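Local atomic coordinates of substrate binding periplasmic protein (Ralstonia solanacearum, PDB entry 3LOP), a protein that probably binds leucine or a similar branched-chain amino acid between its two lobes in the periplasm for uptake into the cell. Residues Y148-L153 with M175-R180. Residues are numbered along the deposited sequence; the frame is centred on the assembly and turned at random.
With LEU (leucine), chain B.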
loop_
_atom_site.group_PDB
_atom_site.type_symbol
_atom_site.label_atom_id
_atom_site.label_comp_id
_atom_site.label_asym_id
_atom_site.label_seq_id
_atom_site.Cartn_x
_atom_site.Cartn_y
_atom_site.Cartn_z
ATOM N N TYR A 148 4.408 10.986 12.543
ATOM C CA TYR A 148 3.723 9.703 12.650
ATOM C C TYR A 148 2.241 9.806 12.965
ATOM O O TYR A 148 1.804 10.696 13.697
ATOM C CB TYR A 148 4.397 8.816 13.706
ATOM C CG TYR A 148 4.267 9.311 15.131
ATOM C CD1 TYR A 148 5.097 10.318 15.622
ATOM C CD2 TYR A 148 3.320 8.761 15.993
ATOM C CE1 TYR A 148 4.990 10.762 16.940
ATOM C CE2 TYR A 148 3.203 9.199 17.312
ATOM C CZ TYR A 148 4.042 10.199 17.776
ATOM O OH TYR A 148 3.937 10.632 19.078
ATOM N N GLN A 149 1.467 8.884 12.403
ATOM C CA GLN A 149 0.033 8.855 12.643
ATOM C C GLN A 149 -0.194 8.316 14.054
ATOM O O GLN A 149 0.470 7.374 14.484
ATOM C CB GLN A 149 -0.650 7.966 11.601
ATOM C CG GLN A 149 -2.169 7.923 11.700
ATOM C CD GLN A 149 -2.803 7.372 10.440
ATOM O OE1 GLN A 149 -2.957 8.085 9.448
ATOM N NE2 GLN A 149 -3.158 6.094 10.463
ATOM N N GLU A 150 -1.136 8.919 14.771
ATOM C CA GLU A 150 -1.415 8.517 16.143
ATOM C C GLU A 150 -2.249 7.242 16.252
ATOM O O GLU A 150 -3.385 7.260 16.733
ATOM C CB GLU A 150 -2.096 9.667 16.885
ATOM C CG GLU A 150 -2.138 9.490 18.390
ATOM C CD GLU A 150 -2.421 10.790 19.111
ATOM O OE1 GLU A 150 -3.437 11.442 18.787
ATOM O OE2 GLU A 150 -1.623 11.161 20.000
ATOM N N ASP A 151 -1.662 6.140 15.794
ATOM C CA ASP A 151 -2.295 4.828 15.830
ATOM C C ASP A 151 -1.269 3.768 15.425
ATOM O O ASP A 151 -0.065 4.038 15.422
ATOM C CB ASP A 151 -3.530 4.791 14.912
ATOM C CG ASP A 151 -3.185 4.577 13.451
ATOM O OD1 ASP A 151 -2.035 4.855 13.049
ATOM O OD2 ASP A 151 -4.085 4.140 12.699
ATOM N N ALA A 152 -1.735 2.570 15.085
ATOM C CA ALA A 152 -0.835 1.480 14.706
ATOM C C ALA A 152 0.178 1.823 13.609
ATOM O O ALA A 152 1.322 1.371 13.661
ATOM C CB ALA A 152 -1.648 0.258 14.302
ATOM N N LEU A 153 -0.230 2.610 12.616
ATOM C CA LEU A 153 0.687 2.979 11.541
ATOM C C LEU A 153 1.873 3.761 12.091
ATOM O O LEU A 153 3.022 3.469 11.761
ATOM C CB LEU A 153 -0.024 3.822 10.473
ATOM C CG LEU A 153 0.914 4.480 9.449
ATOM C CD1 LEU A 153 1.699 3.407 8.707
ATOM C CD2 LEU A 153 0.113 5.334 8.478
HETATM N N MSE A 175 10.005 13.922 17.109
HETATM C CA MSE A 175 8.858 13.252 16.525
HETATM C C MSE A 175 7.604 14.065 16.804
HETATM O O MSE A 175 7.517 14.776 17.808
HETATM C CB MSE A 175 8.709 11.826 17.076
HETATM C CG MSE A 175 8.537 11.724 18.579
HETATM SE SE MSE A 175 8.336 9.879 19.151
HETATM C CE MSE A 175 10.184 9.338 19.044
ATOM N N ALA A 176 6.645 13.974 15.893
ATOM C CA ALA A 176 5.389 14.700 16.016
ATOM C C ALA A 176 4.289 13.864 15.379
ATOM O O ALA A 176 4.493 13.243 14.337
ATOM C CB ALA A 176 5.493 16.048 15.321
ATOM N N SER A 177 3.117 13.868 16.005
ATOM C CA SER A 177 1.995 13.078 15.519
ATOM C C SER A 177 0.837 13.893 14.958
ATOM O O SER A 177 0.814 15.118 15.044
ATOM C CB SER A 177 1.466 12.206 16.655
ATOM O OG SER A 177 0.886 13.011 17.670
ATOM N N TYR A 178 -0.121 13.178 14.376
ATOM C CA TYR A 178 -1.336 13.773 13.833
ATOM C C TYR A 178 -2.397 12.676 13.965
ATOM O O TYR A 178 -2.072 11.490 13.950
ATOM C CB TYR A 178 -1.141 14.188 12.368
ATOM C CG TYR A 178 -1.097 13.039 11.394
ATOM C CD1 TYR A 178 -2.275 12.479 10.893
ATOM C CD2 TYR A 178 0.116 12.480 11.006
ATOM C CE1 TYR A 178 -2.240 11.385 10.035
ATOM C CE2 TYR A 178 0.160 11.387 10.148
ATOM C CZ TYR A 178 -1.021 10.844 9.670
ATOM O OH TYR A 178 -0.986 9.751 8.839
ATOM N N PRO A 179 -3.676 13.056 14.109
ATOM C CA PRO A 179 -4.787 12.102 14.254
ATOM C C PRO A 179 -5.124 11.300 12.999
ATOM O O PRO A 179 -5.168 11.850 11.902
ATOM C CB PRO A 179 -5.958 12.992 14.679
ATOM C CG PRO A 179 -5.295 14.225 15.239
ATOM C CD PRO A 179 -4.149 14.435 14.305
ATOM N N ARG A 180 -5.377 10.003 13.166
ATOM C CA ARG A 180 -5.719 9.159 12.026
ATOM C C ARG A 180 -7.023 9.640 11.396
ATOM O O ARG A 180 -7.881 10.214 12.070
ATOM C CB ARG A 180 -5.863 7.689 12.450
ATOM C CG ARG A 180 -7.236 7.316 13.015
ATOM C CD ARG A 180 -7.255 5.888 13.547
ATOM N NE ARG A 180 -6.856 4.905 12.542
ATOM C CZ ARG A 180 -7.653 4.424 11.592
ATOM N NH1 ARG A 180 -8.916 4.824 11.502
ATOM N NH2 ARG A 180 -7.182 3.538 10.726
HETATM N N LEU B . -2.834 1.231 4.408
HETATM C CA LEU B . -2.635 2.686 4.661
HETATM C C LEU B . -2.383 3.411 3.354
HETATM O O LEU B . -2.595 4.639 3.330
HETATM C CB LEU B . -1.447 2.877 5.587
HETATM C CG LEU B . -1.643 1.903 6.744
HETATM C CD1 LEU B . -0.366 1.311 7.144
HETATM C CD2 LEU B . -2.293 2.589 7.877
HETATM O OXT LEU B . -1.975 2.741 2.378
HETATM O O HOH W 1 -5.519 8.843 15.827
HETATM O O HOH W 2 -1.877 13.642 17.008
HETATM O O HOH W 3 0.972 13.222 20.372
HETATM O O HOH W 4 -4.328 2.589 10.596
#
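Q149 and Y178 are neighbours on two parallel strands, and their side chains meet on the same sheet face. The phenol OH of Y178 donates to Q149 OE1 at 2.7 Å, reaching the oxygen from above the amide plane; that OH is also bonded to T205 N. Q149 CA lies over one face of the Y178 ring, nearest CE2, a CH-pi contact offset toward the rim.

At the amide's other end, Q149 NE2 donates a hydrogen bond to D151 OD1 at 3.1 Å. D151, the N-cap of helix 152-166, also accepts L153 N on OD1, from the opposite face of the carboxylate. The second oxygen, D151 OD2, accepts a nearly straight hydrogen bond from R180 NE (2.9 Å, 173°), part of a salt bridge, on its anti side and 33° out of the carboxylate plane. A water donates to D151 OD2 and accepts from R180 NH2, while R180 NH1 is bonded to Q56 O. Both carboxylate oxygens are thus occupied, and Q149 and R180 probably hold the carboxylate in place for the cap.

The ladder runs Y148 N to A176 O (2.9 Å), Y178 N to Y148 O (3.2 Å, more bent) and E150 N to Y178 O (2.9 Å); past it, a water joins E150 O to R180 N. On the reverse face S177 CB sits over the Y148 ring, 3.6 Å from its centroid, and the selenium of M175 approaches that ring obliquely.

The contact lies at the C-terminal ends of strands 144-149 and 174-178, the latter outermost in the parallel sheet, where helix 152-166 of the beta-alpha-beta unit begins. Y148 and M175 pack against that helix, A176 against helix 186-194, and D151 and R180 touch helix 83-91, while L153 CD1 reaches CD1 of the bound leucine at 3.3 Å.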